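PDB 2XFD: carbohydrate binding module from Escherichia coli, which binds glycans in a calcium-dependent manner, cellobiose in this crystal, and probably xylan among its polysaccharide ligands. Local coordinates for residues T6-G11 and M36-A41; G23-Q28 and T43-E48; D61-Y66 and N96-H101; Q79-G84 and N103-F108. All coordinates share one frame; numbering follows the deposited sequence.

Contact 1: residues T6-G11 and M36-A41; sequences TVRARG and MQDYTA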
# COMPACT_ATOMS: atom_id res chain seq x y z
N THR A 6 -5.14 8.47 4.80
CA THR A 6 -4.08 8.06 5.71
C THR A 6 -3.69 6.60 5.41
O THR A 6 -4.59 5.77 5.31
CB THR A 6 -4.45 8.21 7.15
OG1 THR A 6 -4.71 9.57 7.44
CG2 THR A 6 -3.44 7.69 8.13
N VAL A 7 -2.41 6.32 5.23
CA VAL A 7 -1.89 5.00 5.06
C VAL A 7 -1.21 4.58 6.36
O VAL A 7 -0.35 5.30 6.85
CB VAL A 7 -0.92 4.95 3.88
CG1 VAL A 7 -0.31 3.56 3.71
CG2 VAL A 7 -1.58 5.43 2.62
N ARG A 8 -1.56 3.41 6.91
CA ARG A 8 -0.86 2.86 8.06
C ARG A 8 -0.04 1.66 7.56
O ARG A 8 -0.60 0.68 7.09
CB ARG A 8 -1.86 2.42 9.13
CG ARG A 8 -1.10 1.93 10.36
CD ARG A 8 -1.71 2.11 11.61
NE ARG A 8 -0.92 1.85 12.77
CZ ARG A 8 -0.28 2.71 13.57
NH1 ARG A 8 0.27 2.23 14.67
NH2 ARG A 8 -0.14 3.99 13.28
N ALA A 9 1.29 1.77 7.63
CA ALA A 9 2.17 0.78 7.04
C ALA A 9 3.52 0.78 7.69
O ALA A 9 3.89 1.74 8.39
CB ALA A 9 2.30 1.03 5.57
N ARG A 10 4.27 -0.28 7.40
CA ARG A 10 5.65 -0.43 7.83
C ARG A 10 6.43 -1.17 6.77
O ARG A 10 5.85 -1.89 5.94
CB ARG A 10 5.77 -1.21 9.16
CG ARG A 10 5.53 -2.69 9.05
CD ARG A 10 5.67 -3.44 10.33
NE ARG A 10 5.70 -4.88 10.19
CZ ARG A 10 6.82 -5.62 10.12
NH1 ARG A 10 6.72 -6.93 10.16
NH2 ARG A 10 8.00 -5.05 10.00
N GLY A 11 7.74 -1.01 6.85
CA GLY A 11 8.67 -1.89 6.18
C GLY A 11 9.25 -2.90 7.17
O GLY A 11 9.01 -2.82 8.37
N MET A 36 4.68 0.15 12.41
CA MET A 36 3.50 0.80 11.82
C MET A 36 3.45 2.22 12.19
O MET A 36 3.56 2.59 13.38
CB MET A 36 2.21 0.08 12.29
CG MET A 36 2.01 -1.32 11.75
SD MET A 36 1.73 -1.27 9.98
CE MET A 36 1.55 -2.99 9.67
N GLN A 37 3.21 3.09 11.20
CA GLN A 37 3.05 4.51 11.40
C GLN A 37 2.02 5.00 10.39
O GLN A 37 1.75 4.35 9.39
CB GLN A 37 4.33 5.34 11.26
CG GLN A 37 5.43 4.94 12.23
CD GLN A 37 5.22 5.19 13.68
OE1 GLN A 37 6.07 4.74 14.50
NE2 GLN A 37 4.21 5.87 14.04
N ASP A 38 1.48 6.18 10.66
CA ASP A 38 0.52 6.84 9.80
C ASP A 38 1.15 7.82 8.87
O ASP A 38 2.05 8.59 9.29
CB ASP A 38 -0.49 7.62 10.62
CG ASP A 38 -1.41 6.80 11.39
OD1 ASP A 38 -1.53 5.60 11.23
OD2 ASP A 38 -2.15 7.45 12.24
N TYR A 39 0.73 7.85 7.63
CA TYR A 39 1.21 8.73 6.59
C TYR A 39 -0.01 9.33 5.92
O TYR A 39 -0.86 8.58 5.42
CB TYR A 39 2.03 7.92 5.56
CG TYR A 39 3.24 7.23 6.17
CD1 TYR A 39 4.44 7.86 6.22
CD2 TYR A 39 3.13 5.99 6.77
CE1 TYR A 39 5.56 7.27 6.84
CE2 TYR A 39 4.22 5.41 7.37
CZ TYR A 39 5.45 6.04 7.41
OH TYR A 39 6.53 5.51 8.03
N THR A 40 -0.14 10.65 5.89
CA THR A 40 -1.39 11.29 5.44
C THR A 40 -1.12 12.20 4.28
O THR A 40 -0.16 12.97 4.27
CB THR A 40 -2.06 12.04 6.60
OG1 THR A 40 -2.41 11.07 7.60
CG2 THR A 40 -3.30 12.74 6.19
N ALA A 41 -2.02 12.18 3.30
CA ALA A 41 -2.00 13.11 2.19
C ALA A 41 -3.40 13.49 1.81
O ALA A 41 -4.36 12.82 2.10
CB ALA A 41 -1.28 12.53 0.99
O HOH W 1 1.96 4.54 15.46
O HOH W 2 6.37 3.00 8.93
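Arg8 and Asp38 supply the charged interaction of this strand pair: NH2 of Arg8 gives a hydrogen bond of 3.0 Å to OD1 of Asp38 within a salt bridge. The oxygen lies near the guanidinium plane but is itself met from above the carboxylate, the two planes standing 74° apart. One guanidinium face rests on the Met36 backbone, with C of Met36 over its centre, and NE of Arg8 runs 3.6 Å from CB of Met36. A water accepts from NH1 of Arg8 and donates to O of Met36. An alanine in place of Arg8 would probably leave the Asp38 carboxylate without its counter-charge and uncover the Met36 backbone.

Backbone hydrogen bonds join Val7 to Tyr39 and Ala9 to Gln37, the ladder of two antiparallel neighbours, strands 4-11 and 37-42 of a beta sheet. The bond from N of Val7 to O of Tyr39 is short, 2.7 Å, and nearly straight at 168°.

Beyond the Val7-Tyr39 pair, at the end of the ladder, OG1 of Thr6 and OG1 of Thr40 meet at 2.8 Å in a hydrogen bond.

Van der Waals contact comes from Met36, whose SD lies against the Ala9 backbone, 3.6 Å from C of Ala9. On the face of Val7 and Ala9, the Tyr39 ring turns its edge to both their carbonyl oxygens, and a second water joins O of Ala9 to OH of Tyr39.

Contact 2: residues G23-Q28 and T43-E48; sequences GGTTVQ and TSLTGE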
# COMPACT_ATOMS: atom_id res chain seq x y z
N GLY A 23 -5.95 6.83 -9.38
CA GLY A 23 -6.09 6.82 -10.83
C GLY A 23 -4.79 6.70 -11.57
O GLY A 23 -4.69 7.09 -12.74
N GLY A 24 -3.76 6.18 -10.94
CA GLY A 24 -2.42 6.07 -11.55
C GLY A 24 -1.55 7.23 -11.28
O GLY A 24 -0.36 7.19 -11.60
N THR A 25 -2.06 8.34 -10.71
CA THR A 25 -1.26 9.48 -10.36
C THR A 25 -0.65 9.25 -8.98
O THR A 25 -1.35 8.91 -8.03
CB THR A 25 -2.12 10.77 -10.22
OG1 THR A 25 -2.84 10.93 -11.42
CG2 THR A 25 -1.33 11.91 -9.83
N THR A 26 0.65 9.40 -8.83
CA THR A 26 1.27 9.35 -7.51
C THR A 26 0.94 10.62 -6.74
O THR A 26 1.35 11.69 -7.15
CB THR A 26 2.76 9.13 -7.63
OG1 THR A 26 2.94 7.78 -8.13
CG2 THR A 26 3.43 9.29 -6.24
N VAL A 27 0.23 10.50 -5.65
CA VAL A 27 -0.11 11.59 -4.75
C VAL A 27 1.00 11.93 -3.81
O VAL A 27 1.32 13.11 -3.58
CB VAL A 27 -1.43 11.24 -3.94
CG1 VAL A 27 -1.72 12.29 -2.90
CG2 VAL A 27 -2.58 11.09 -4.92
N GLN A 28 1.66 10.93 -3.25
CA GLN A 28 2.75 11.15 -2.30
C GLN A 28 3.54 9.86 -2.22
O GLN A 28 2.97 8.78 -2.35
CB GLN A 28 2.23 11.54 -0.94
CG GLN A 28 3.28 11.97 0.11
CD GLN A 28 4.13 13.09 -0.35
OE1 GLN A 28 3.81 14.19 -0.12
NE2 GLN A 28 5.18 12.79 -1.05
N THR A 43 -5.88 14.89 -1.54
CA THR A 43 -5.99 14.90 -2.99
C THR A 43 -7.44 15.29 -3.38
O THR A 43 -8.41 14.89 -2.74
CB THR A 43 -5.65 13.53 -3.61
OG1 THR A 43 -5.69 13.60 -5.03
CG2 THR A 43 -6.53 12.40 -3.15
N SER A 44 -7.52 15.98 -4.51
CA SER A 44 -8.75 16.30 -5.23
C SER A 44 -9.17 15.16 -6.19
O SER A 44 -10.24 15.17 -6.72
CB SER A 44 -8.59 17.61 -6.01
OG SER A 44 -7.65 17.54 -7.02
N LEU A 45 -8.28 14.23 -6.44
CA LEU A 45 -8.54 13.12 -7.36
C LEU A 45 -9.53 12.16 -6.69
O LEU A 45 -9.61 12.06 -5.47
CB LEU A 45 -7.25 12.43 -7.72
CG LEU A 45 -6.22 13.27 -8.47
CD1 LEU A 45 -4.94 12.54 -8.58
CD2 LEU A 45 -6.75 13.72 -9.86
N THR A 46 -10.28 11.41 -7.54
CA THR A 46 -11.38 10.58 -7.06
C THR A 46 -11.35 9.14 -7.48
O THR A 46 -12.21 8.37 -7.14
CB THR A 46 -12.73 11.19 -7.52
OG1 THR A 46 -12.75 11.19 -8.95
CG2 THR A 46 -12.95 12.59 -7.07
N GLY A 47 -10.36 8.77 -8.27
CA GLY A 47 -10.28 7.45 -8.88
C GLY A 47 -9.73 6.36 -7.95
O GLY A 47 -9.81 6.45 -6.70
N GLU A 48 -9.24 5.28 -8.53
CA GLU A 48 -8.87 4.08 -7.82
C GLU A 48 -7.66 4.36 -6.98
O GLU A 48 -6.61 4.79 -7.46
CB GLU A 48 -8.52 2.98 -8.76
CG GLU A 48 -8.17 1.67 -8.12
CD GLU A 48 -7.62 0.62 -9.05
OE1 GLU A 48 -7.02 -0.34 -8.55
OE2 GLU A 48 -7.76 0.74 -10.27
O HOH W 3 -4.15 4.19 -8.84
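Gly23, Leu45 and Val27 carry most of this contact, in which the turn and first residues of strand 25-31 meet the loop that leads from strand 37-42 to strand 48-53. The contact joins an outermost strand of the four-stranded antiparallel sheet to a connecting loop at the surface, and the means differ from one end to the other.

At Gly23 the link is polar. N of Gly23 donates to O of Glu48 at 2.9 Å, an approach tilted 30° from the carbonyl plane, and a water that accepts from N of Gly24 donates to the same oxygen. The Glu48 carbonyl therefore receives two bonds, one direct and one through solvent. Gly23 also faces Gly47, their CA atoms 4.7 Å apart, where a side chain on Gly47 would press tightly on CA of Gly23. The positive phi of Gly23 (62°) is one that glycine adopts most readily.

Leu45 works through one methyl. CD1 of Leu45 sits 3.7 Å from CB of Thr25 and at slightly longer range from both branches of that threonine, the two side chains crossing at about a right angle. Leu45 also touches Val22 of strand 17-22.

Val27 meets Thr43 in the same perpendicular fashion, and it also packs on Ala41 of strand 37-42. Val27 and Gln28 together face Leu20 as a classic beta bulge. With OG1 of Thr43 anti to the backbone N (chi1 -176°), the hydroxyl accepts from N of Leu45 at 3.0 Å, closing an ST turn, while the same OG1 lies 4.0 Å from CG2 of Val27.

Contact 3: residues D61-Y66 and N96-H101; sequences DVQVDY and NSEWLH. With CA (calcium ion), chain D; CA (calcium ion), chain C; BGC (beta-D-glucopyranose), chain B; BGC (beta-D-glucopyranose), chain E.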
# COMPACT_ATOMS: atom_id res chain seq x y z
N ASP A 61 10.44 -5.64 2.38
CA ASP A 61 9.04 -6.04 2.22
C ASP A 61 8.19 -4.99 2.95
O ASP A 61 8.68 -4.33 3.88
CB ASP A 61 8.77 -7.42 2.89
CG ASP A 61 9.48 -8.56 2.25
OD1 ASP A 61 10.08 -9.37 3.03
OD2 ASP A 61 9.41 -8.71 1.02
N VAL A 62 6.91 -4.87 2.56
CA VAL A 62 6.00 -3.90 3.15
C VAL A 62 4.79 -4.61 3.74
O VAL A 62 4.23 -5.53 3.12
CB VAL A 62 5.58 -2.88 2.11
CG1 VAL A 62 4.45 -1.98 2.62
CG2 VAL A 62 6.79 -2.03 1.66
N GLN A 63 4.36 -4.16 4.91
CA GLN A 63 3.10 -4.60 5.53
C GLN A 63 2.23 -3.33 5.65
O GLN A 63 2.58 -2.42 6.37
CB GLN A 63 3.33 -5.26 6.86
CG GLN A 63 2.09 -5.89 7.46
CD GLN A 63 2.25 -6.38 8.88
OE1 GLN A 63 3.25 -6.16 9.55
NE2 GLN A 63 1.30 -7.08 9.33
N VAL A 64 1.08 -3.34 4.97
CA VAL A 64 0.09 -2.27 5.04
C VAL A 64 -1.04 -2.75 5.90
O VAL A 64 -1.69 -3.72 5.60
CB VAL A 64 -0.42 -1.91 3.59
CG1 VAL A 64 -1.41 -0.75 3.72
CG2 VAL A 64 0.68 -1.62 2.65
N ASP A 65 -1.26 -2.08 7.01
CA ASP A 65 -2.36 -2.44 7.88
C ASP A 65 -3.71 -2.11 7.24
O ASP A 65 -4.61 -2.97 7.10
CB ASP A 65 -2.23 -1.80 9.27
CG ASP A 65 -3.13 -2.37 10.32
OD1 ASP A 65 -4.00 -3.17 10.01
OD2 ASP A 65 -2.96 -1.99 11.51
N TYR A 66 -3.87 -0.87 6.84
CA TYR A 66 -5.09 -0.31 6.36
C TYR A 66 -4.80 1.06 5.77
O TYR A 66 -3.73 1.63 5.98
CB TYR A 66 -6.21 -0.23 7.45
CG TYR A 66 -5.81 0.58 8.67
CD1 TYR A 66 -5.78 1.94 8.67
CD2 TYR A 66 -5.52 -0.06 9.86
CE1 TYR A 66 -5.48 2.67 9.81
CE2 TYR A 66 -5.20 0.65 10.99
CZ TYR A 66 -5.17 2.01 10.96
OH TYR A 66 -4.83 2.72 12.11
N ASN A 96 -6.20 -10.31 -0.77
CA ASN A 96 -6.56 -10.29 0.62
C ASN A 96 -5.35 -10.50 1.52
O ASN A 96 -5.31 -11.35 2.36
CB ASN A 96 -7.68 -11.31 0.94
CG ASN A 96 -8.93 -10.99 0.19
OD1 ASN A 96 -9.16 -11.48 -0.93
ND2 ASN A 96 -9.75 -10.11 0.75
N SER A 97 -4.37 -9.61 1.39
CA SER A 97 -3.18 -9.65 2.25
C SER A 97 -2.73 -8.20 2.55
O SER A 97 -2.83 -7.32 1.71
CB SER A 97 -2.05 -10.38 1.57
OG SER A 97 -0.88 -10.39 2.36
N GLU A 98 -2.20 -8.03 3.76
CA GLU A 98 -1.47 -6.84 4.14
C GLU A 98 -0.14 -6.69 3.47
O GLU A 98 0.46 -5.62 3.50
CB GLU A 98 -1.28 -6.82 5.65
CG GLU A 98 -2.56 -6.69 6.43
CD GLU A 98 -2.40 -6.61 7.93
OE1 GLU A 98 -1.47 -7.29 8.44
OE2 GLU A 98 -3.19 -5.94 8.60
N TRP A 99 0.43 -7.79 2.92
CA TRP A 99 1.83 -7.79 2.52
C TRP A 99 2.04 -7.45 1.04
O TRP A 99 1.35 -7.97 0.18
CB TRP A 99 2.42 -9.17 2.82
CG TRP A 99 2.60 -9.36 4.29
CD1 TRP A 99 1.71 -9.85 5.18
CD2 TRP A 99 3.72 -8.91 5.06
NE1 TRP A 99 2.20 -9.82 6.45
CE2 TRP A 99 3.46 -9.25 6.41
CE3 TRP A 99 4.96 -8.31 4.75
CZ2 TRP A 99 4.37 -8.98 7.45
CZ3 TRP A 99 5.82 -8.07 5.78
CH2 TRP A 99 5.51 -8.43 7.11
N LEU A 100 3.10 -6.72 0.85
CA LEU A 100 3.70 -6.51 -0.47
C LEU A 100 5.12 -7.00 -0.36
O LEU A 100 6.01 -6.34 0.19
CB LEU A 100 3.65 -5.06 -0.91
CG LEU A 100 2.24 -4.49 -1.14
CD1 LEU A 100 2.25 -2.98 -1.18
CD2 LEU A 100 1.65 -5.12 -2.42
N HIS A 101 5.37 -8.20 -0.88
CA HIS A 101 6.73 -8.82 -0.90
C HIS A 101 7.49 -8.39 -2.12
O HIS A 101 8.71 -8.15 -2.09
CB HIS A 101 6.61 -10.32 -0.82
CG HIS A 101 5.93 -10.81 0.40
ND1 HIS A 101 6.45 -10.85 1.69
CD2 HIS A 101 4.70 -11.34 0.48
CE1 HIS A 101 5.54 -11.42 2.49
NE2 HIS A 101 4.48 -11.69 1.76
CA CA D . -5.18 -4.73 8.75
CA CA C . 10.70 -8.43 -0.91
C2 BGC B . 10.77 -11.66 -1.96
C3 BGC B . 10.64 -10.83 -3.22
C4 BGC B . 11.24 -11.55 -4.44
C5 BGC B . 10.60 -12.92 -4.54
C6 BGC B . 11.04 -13.82 -5.71
C1 BGC B . 10.24 -13.06 -2.17
O2 BGC B . 10.14 -10.92 -0.89
O3 BGC B . 11.33 -9.60 -2.99
O4 BGC B . 10.96 -10.85 -5.62
O5 BGC B . 10.82 -13.60 -3.35
O6 BGC B . 12.43 -14.05 -5.54
C2 BGC E . 10.26 -17.45 -0.80
C3 BGC E . 10.80 -16.11 -1.23
C4 BGC E . 9.81 -14.97 -0.95
C5 BGC E . 9.29 -15.11 0.42
C6 BGC E . 8.31 -14.02 0.68
C1 BGC E . 9.79 -17.33 0.64
O1 BGC E . 9.38 -18.53 1.25
O2 BGC E . 11.23 -18.45 -0.99
O3 BGC E . 11.13 -16.12 -2.61
O4 BGC E . 10.52 -13.83 -1.00
O5 BGC E . 8.71 -16.42 0.60
O6 BGC E . 7.76 -14.16 1.96
O HOH W 4 12.91 -9.10 -0.32
O HOH W 5 -5.62 -5.32 11.01
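Gln63 lies across one face of the Trp99 indole: its CB stands 3.7 Å from the centroid of the six-membered ring, 5° off the normal, a CH-pi contact. Extended beyond CG (chi2 -171°), the glutamine carries its amide almost parallel to the ring, the planes 13° apart, and NE2 of Gln63 donates to OE1 of Glu98 at 2.9 Å. OE1 of Gln63 is held by Arg10. An alanine at Trp99 would probably open a gap under the Gln63 chain, leaving the amide to its bonds with Glu98 and Arg10.

The tight part is this antiparallel pairing. Val62 and Leu100 exchange two backbone hydrogen bonds, N of Val64 donates to O of Glu98, and the side chains of Val62, Val64 and Leu100 pack against Phe53 and Val51.

Toward both ends side-chain packing gives way to calcium ions that carry water, and at one end sugar, as ligands. At one, OD1 and O of Asp65 and OE2 of Glu98 bind a calcium that Gln75 and Glu77 complete. At the sugar end OD2 of Asp61 and O of His101 hold the second calcium with OD1 of Asp56 and backbone O of Arg60; O2 and O3 of one glucose fill two further positions. O6 of the other glucose lies over the His101 ring. Direct coordination of a vicinal diol is consistent with calcium taking part in recognition, and would probably favour sugars with two neighbouring hydroxyls suitably placed.

Contact 4: residues Q79-G84 and N103-F108; sequences QSVNTG and NGYISF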
# COMPACT_ATOMS: atom_id res chain seq x y z
N GLN A 79 -8.99 -6.32 0.79
CA GLN A 79 -8.95 -5.94 -0.61
C GLN A 79 -8.63 -7.14 -1.48
O GLN A 79 -7.63 -7.84 -1.24
CB GLN A 79 -7.96 -4.81 -0.85
CG GLN A 79 -8.09 -3.62 0.05
CD GLN A 79 -9.51 -3.09 0.17
OE1 GLN A 79 -9.99 -2.88 1.38
NE2 GLN A 79 -10.16 -2.86 -0.83
N SER A 80 -9.41 -7.35 -2.50
CA SER A 80 -9.24 -8.50 -3.36
C SER A 80 -8.02 -8.47 -4.24
O SER A 80 -7.54 -9.56 -4.65
CB SER A 80 -10.48 -8.69 -4.24
OG SER A 80 -10.66 -7.54 -5.05
N VAL A 81 -7.53 -7.30 -4.58
CA VAL A 81 -6.41 -7.13 -5.49
C VAL A 81 -5.14 -6.66 -4.76
O VAL A 81 -5.10 -5.58 -4.17
CB VAL A 81 -6.76 -6.19 -6.63
CG1 VAL A 81 -5.50 -5.97 -7.57
CG2 VAL A 81 -7.95 -6.77 -7.40
N ASN A 82 -4.13 -7.53 -4.80
CA ASN A 82 -2.81 -7.33 -4.22
C ASN A 82 -1.80 -7.97 -5.15
O ASN A 82 -1.70 -9.18 -5.23
CB ASN A 82 -2.75 -7.93 -2.82
CG ASN A 82 -1.39 -7.70 -2.17
OD1 ASN A 82 -0.39 -7.67 -2.89
ND2 ASN A 82 -1.33 -7.65 -0.84
N THR A 83 -1.11 -7.14 -5.93
CA THR A 83 -0.21 -7.64 -6.92
C THR A 83 1.21 -7.93 -6.46
O THR A 83 2.05 -8.45 -7.19
CB THR A 83 -0.16 -6.76 -8.15
OG1 THR A 83 0.49 -5.53 -7.81
CG2 THR A 83 -1.52 -6.47 -8.74
N GLY A 84 1.50 -7.55 -5.22
CA GLY A 84 2.80 -7.74 -4.61
C GLY A 84 2.97 -8.87 -3.63
O GLY A 84 4.09 -9.23 -3.29
N ASN A 103 7.55 -5.83 -5.71
CA ASN A 103 6.99 -4.61 -6.24
C ASN A 103 5.55 -4.87 -6.72
O ASN A 103 5.32 -5.89 -7.36
CB ASN A 103 7.82 -4.01 -7.37
CG ASN A 103 9.12 -3.42 -6.91
OD1 ASN A 103 9.22 -2.91 -5.79
ND2 ASN A 103 10.11 -3.51 -7.77
N GLY A 104 4.61 -4.00 -6.42
CA GLY A 104 3.25 -4.24 -6.70
C GLY A 104 2.40 -3.35 -5.80
O GLY A 104 2.95 -2.48 -5.11
N TYR A 105 1.10 -3.55 -5.82
CA TYR A 105 0.20 -2.67 -5.11
C TYR A 105 -0.99 -3.41 -4.52
O TYR A 105 -1.35 -4.47 -4.98
CB TYR A 105 -0.29 -1.52 -6.02
CG TYR A 105 -1.12 -1.97 -7.21
CD1 TYR A 105 -0.57 -2.14 -8.46
CD2 TYR A 105 -2.43 -2.28 -7.08
CE1 TYR A 105 -1.37 -2.58 -9.56
CE2 TYR A 105 -3.19 -2.70 -8.15
CZ TYR A 105 -2.67 -2.84 -9.34
OH TYR A 105 -3.46 -3.22 -10.41
N ILE A 106 -1.61 -2.77 -3.56
CA ILE A 106 -2.93 -3.12 -3.04
C ILE A 106 -3.89 -2.09 -3.54
O ILE A 106 -3.65 -0.88 -3.38
CB ILE A 106 -2.95 -3.22 -1.51
CG1 ILE A 106 -1.87 -4.16 -1.01
CG2 ILE A 106 -4.32 -3.65 -1.07
CD1 ILE A 106 -1.63 -4.16 0.46
N SER A 107 -5.01 -2.51 -4.13
CA SER A 107 -6.06 -1.61 -4.56
C SER A 107 -7.14 -1.52 -3.53
O SER A 107 -7.64 -2.51 -3.04
CB SER A 107 -6.70 -2.10 -5.84
OG SER A 107 -7.79 -1.30 -6.21
N PHE A 108 -7.52 -0.28 -3.18
CA PHE A 108 -8.52 -0.01 -2.15
C PHE A 108 -9.82 0.56 -2.72
O PHE A 108 -10.67 1.04 -2.01
CB PHE A 108 -7.98 0.95 -1.08
CG PHE A 108 -6.86 0.33 -0.28
CD1 PHE A 108 -5.56 0.36 -0.70
CD2 PHE A 108 -7.12 -0.25 0.94
CE1 PHE A 108 -4.56 -0.20 0.05
CE2 PHE A 108 -6.14 -0.78 1.71
CZ PHE A 108 -4.84 -0.78 1.28
O HOH W 6 -8.79 -4.71 -4.30
O HOH W 7 3.68 -6.53 -9.58
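The loop 79-84 runs beside strand 104-110, an outermost strand of a four-stranded antiparallel sheet, and is tied to it through Thr83 and Tyr105. N of Thr83 donates to O of Tyr105 at 2.8 Å, and N of Tyr105 returns a bond to OG1 of Thr83 at 2.9 Å. With OG1 between the backbone N and the carbonyl carbon (chi1 70°), the threonine also places that oxygen over one face of the Tyr105 ring. CG2 of Thr83 makes a CH-pi contact with the same ring, 4.1 Å from its centroid. Gly104 lets the backbones approach here: a CB on it would collide with OG1 of Thr83.

Further on, N of Ser107 donates to O of Val81, and a water accepts from N of Val81 while donating to O of Ser107. CG of Gln79 rests 3.6 Å from CD2 of Phe108. Asn82 closes an Asx turn, its OD1 accepting from N of Gly84 and also from N of Val85, and lays ND2 3.5 Å from CG1 of Ile106.

Beyond the contact, ND2 of Asn82 reaches O of Trp99 in strand 99-100, Ile106 packs on Leu100 of that strand and Val64 of strand 62-69, and Arg50 of strand 48-53 makes a cation-pi contact with Tyr105.

How the contacts relate
From the N terminus, strand 4-11 opens contact 1, which closes when strand 37-42 returns beside it. Contact 2 starts inside that loop and ends beyond it, so the two cross; they meet where Ala41 packs on Val27 and Gln28. Both are complete before contact 3 opens at Asp61. Contacts 3 and 4 cross in the same manner, their centres about 8 Å apart, and join through the backbones of Asn96 and Gln79. Contacts 1 and 3 share a sheet through neighbouring strands 4-11 and 62-69, where the backbones of Arg8 and Asp65 are bonded. Glu48 and Ser107 link contacts 2 and 4 in the other sheet.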